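Local coordinates for uncharacterized protein (Thermotoga maritima, PDB 1VMJ) that is of unknown function but belongs to the YjbQ (UPF0047) family, binds sodium in the crystal and is a putative thiamin phosphate synthase, at residues F30-I33 against T34-L37. Numbering follows the deposited sequence. Where two conformers were deposited one is given.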
ATOM      1  N   PHE A  30      10.476   3.428  15.153  1.00 13.88           N
ATOM      2  CA  PHE A  30       9.164   2.812  15.000  1.00 14.53           C
ATOM      3  C   PHE A  30       8.401   3.011  16.299  1.00 13.40           C
ATOM      4  O   PHE A  30       8.938   2.733  17.385  1.00 15.36           O
ATOM      5  CB  PHE A  30       9.284   1.327  14.686  0.65 14.96           C
ATOM      6  CG  PHE A  30      10.060   1.039  13.432  0.65 14.39           C
ATOM      7  CD1 PHE A  30       9.563   1.385  12.192  0.65 16.89           C
ATOM      8  CD2 PHE A  30      11.298   0.400  13.493  0.65 17.24           C
ATOM      9  CE1 PHE A  30      10.282   1.110  11.038  0.65 18.53           C
ATOM     10  CE2 PHE A  30      12.022   0.132  12.337  0.65 22.25           C
ATOM     11  CZ  PHE A  30      11.516   0.479  11.119  0.65 18.42           C
ATOM     12  N   ILE A  31       7.174   3.478  16.194  1.00 13.07           N
ATOM     13  CA  ILE A  31       6.332   3.713  17.360  1.00 14.00           C
ATOM     14  C   ILE A  31       5.029   2.941  17.223  1.00 14.41           C
ATOM     15  O   ILE A  31       4.332   3.105  16.244  1.00 12.85           O
ATOM     16  CB  ILE A  31       6.041   5.210  17.534  1.00 14.50           C
ATOM     17  CG1 ILE A  31       7.354   5.968  17.746  1.00 17.59           C
ATOM     18  CG2 ILE A  31       5.080   5.446  18.716  1.00 18.58           C
ATOM     19  CD1 ILE A  31       7.198   7.441  17.848  1.00 20.94           C
ATOM     20  N   ASN A  32       4.724   2.080  18.197  1.00 14.16           N
ATOM     21  CA  ASN A  32       3.463   1.334  18.186  1.00 12.51           C
ATOM     22  C   ASN A  32       2.322   2.301  18.523  1.00 14.09           C
ATOM     23  O   ASN A  32       2.249   2.855  19.611  1.00 15.50           O
ATOM     24  CB  ASN A  32       3.513   0.152  19.166  1.00 12.88           C
ATOM     25  CG  ASN A  32       2.347  -0.761  19.036  1.00 15.12           C
ATOM     26  OD1 ASN A  32       1.264  -0.345  18.618  1.00 15.57           O
ATOM     27  ND2 ASN A  32       2.547  -2.029  19.408  1.00 15.14           N
ATOM     28  N   ILE A  33       1.426   2.513  17.559  1.00 12.70           N
ATOM     29  CA  ILE A  33       0.290   3.434  17.724  1.00 12.25           C
ATOM     30  C   ILE A  33      -1.062   2.710  17.858  1.00 12.85           C
ATOM     31  O   ILE A  33      -2.126   3.334  17.897  1.00 12.44           O
ATOM     32  CB  ILE A  33       0.210   4.490  16.580  1.00 13.57           C
ATOM     33  CG1 ILE A  33      -0.028   3.872  15.206  1.00 13.58           C
ATOM     34  CG2 ILE A  33       1.468   5.334  16.652  1.00 13.57           C
ATOM     35  CD1 ILE A  33      -0.227   4.955  14.122  1.00 14.58           C
ATOM     36  N   THR A  34      -1.028   1.376  17.950  1.00 12.17           N
ATOM     37  CA  THR A  34      -2.245   0.622  18.054  1.00 13.01           C
ATOM     38  C   THR A  34      -3.193   1.113  19.143  1.00 12.41           C
ATOM     39  O   THR A  34      -4.388   1.282  18.869  1.00 12.95           O
ATOM     40  CB  THR A  34      -1.985  -0.892  18.215  1.00 12.21           C
ATOM     41  OG1 THR A  34      -0.928  -1.323  17.349  1.00 13.62           O
ATOM     42  CG2 THR A  34      -3.246  -1.667  17.917  1.00 12.77           C
ATOM     43  N   PRO A  35      -2.681   1.347  20.364  1.00 12.19           N
ATOM     44  CA  PRO A  35      -3.608   1.813  21.400  1.00 12.94           C
ATOM     45  C   PRO A  35      -4.270   3.164  21.121  1.00 13.32           C
ATOM     46  O   PRO A  35      -5.389   3.417  21.577  1.00 14.31           O
ATOM     47  CB  PRO A  35      -2.743   1.872  22.649  1.00 15.33           C
ATOM     48  CG  PRO A  35      -1.576   0.981  22.354  1.00 16.75           C
ATOM     49  CD  PRO A  35      -1.335   1.129  20.897  1.00 14.05           C
ATOM     50  N   LEU A  36      -3.587   4.032  20.389  1.00 13.66           N
ATOM     51  CA  LEU A  36      -4.151   5.326  20.025  1.00 13.03           C
ATOM     52  C   LEU A  36      -5.311   5.125  19.051  1.00 13.16           C
ATOM     53  O   LEU A  36      -6.389   5.699  19.227  1.00 14.70           O
ATOM     54  CB  LEU A  36      -3.065   6.225  19.424  1.00 13.86           C
ATOM     55  CG  LEU A  36      -1.853   6.499  20.328  1.00 17.30           C
ATOM     56  CD1 LEU A  36      -0.857   7.334  19.556  1.00 16.95           C
ATOM     57  CD2 LEU A  36      -2.219   7.151  21.604  1.00 16.93           C
ATOM     58  N   LEU A  37      -5.097   4.293  18.033  1.00 13.19           N
ATOM     59  CA  LEU A  37      -6.147   3.939  17.084  1.00 12.68           C
ATOM     60  C   LEU A  37      -7.363   3.279  17.759  1.00 12.47           C
ATOM     61  O   LEU A  37      -8.511   3.576  17.438  1.00 12.62           O
ATOM     62  CB  LEU A  37      -5.585   3.078  15.947  1.00 14.26           C
ATOM     63  CG  LEU A  37      -5.035   3.865  14.759  1.00 16.96           C
ATOM     64  CD1 LEU A  37      -3.921   4.768  15.113  1.00 20.00           C
ATOM     65  CD2 LEU A  37      -4.588   2.858  13.707  1.00 19.24           C
TER
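Asn-32 OD1 is gripped by two donors of one residue, Thr-34: the hydroxyl OG1 at 2.7 Å and the backbone N at 2.9 Å. The N-H lies nearly in line with the amide C=O, whereas the hydroxyl comes in at 138°, tilted 17° from the carbonyl plane. The asparagine's chi1 of -171° sets CG opposite its backbone N and swings the amide forward along the chain, where both donors lie. The pair illustrates how an Asx turn can carry a chain from strand into helix, its side-chain carbonyl taking a first-turn N-H that has no backbone acceptor within the helix. The backbone takes over one residue later: Ile-33, the N-cap residue, accepts from Leu-37 N through its O at 3.1 Å, in an almost straight i to i+4 bond, and more weakly from Leu-36 N. On the apolar side, Ile-33 CD1 rests against Leu-37 CD1 at 3.8 Å. Bonds from Asn-32 ND2 to Asp-67 and Gln-130, and from Val-131 N to Thr-34 OG1, tie the turn to its surroundings. Were Asn-32 an alanine, Thr-34 N would probably lose its side-chain acceptor and the hydroxyl one of its holds, while Asp-67 and Gln-130 would lose the ND2 donor. The junction thus joins edge strand 29-32, paired with 130-135, to helix 34-44, while Ile-33 and Leu-37 both pack on Cys-53 of strand 49-55 in the five-stranded sheet.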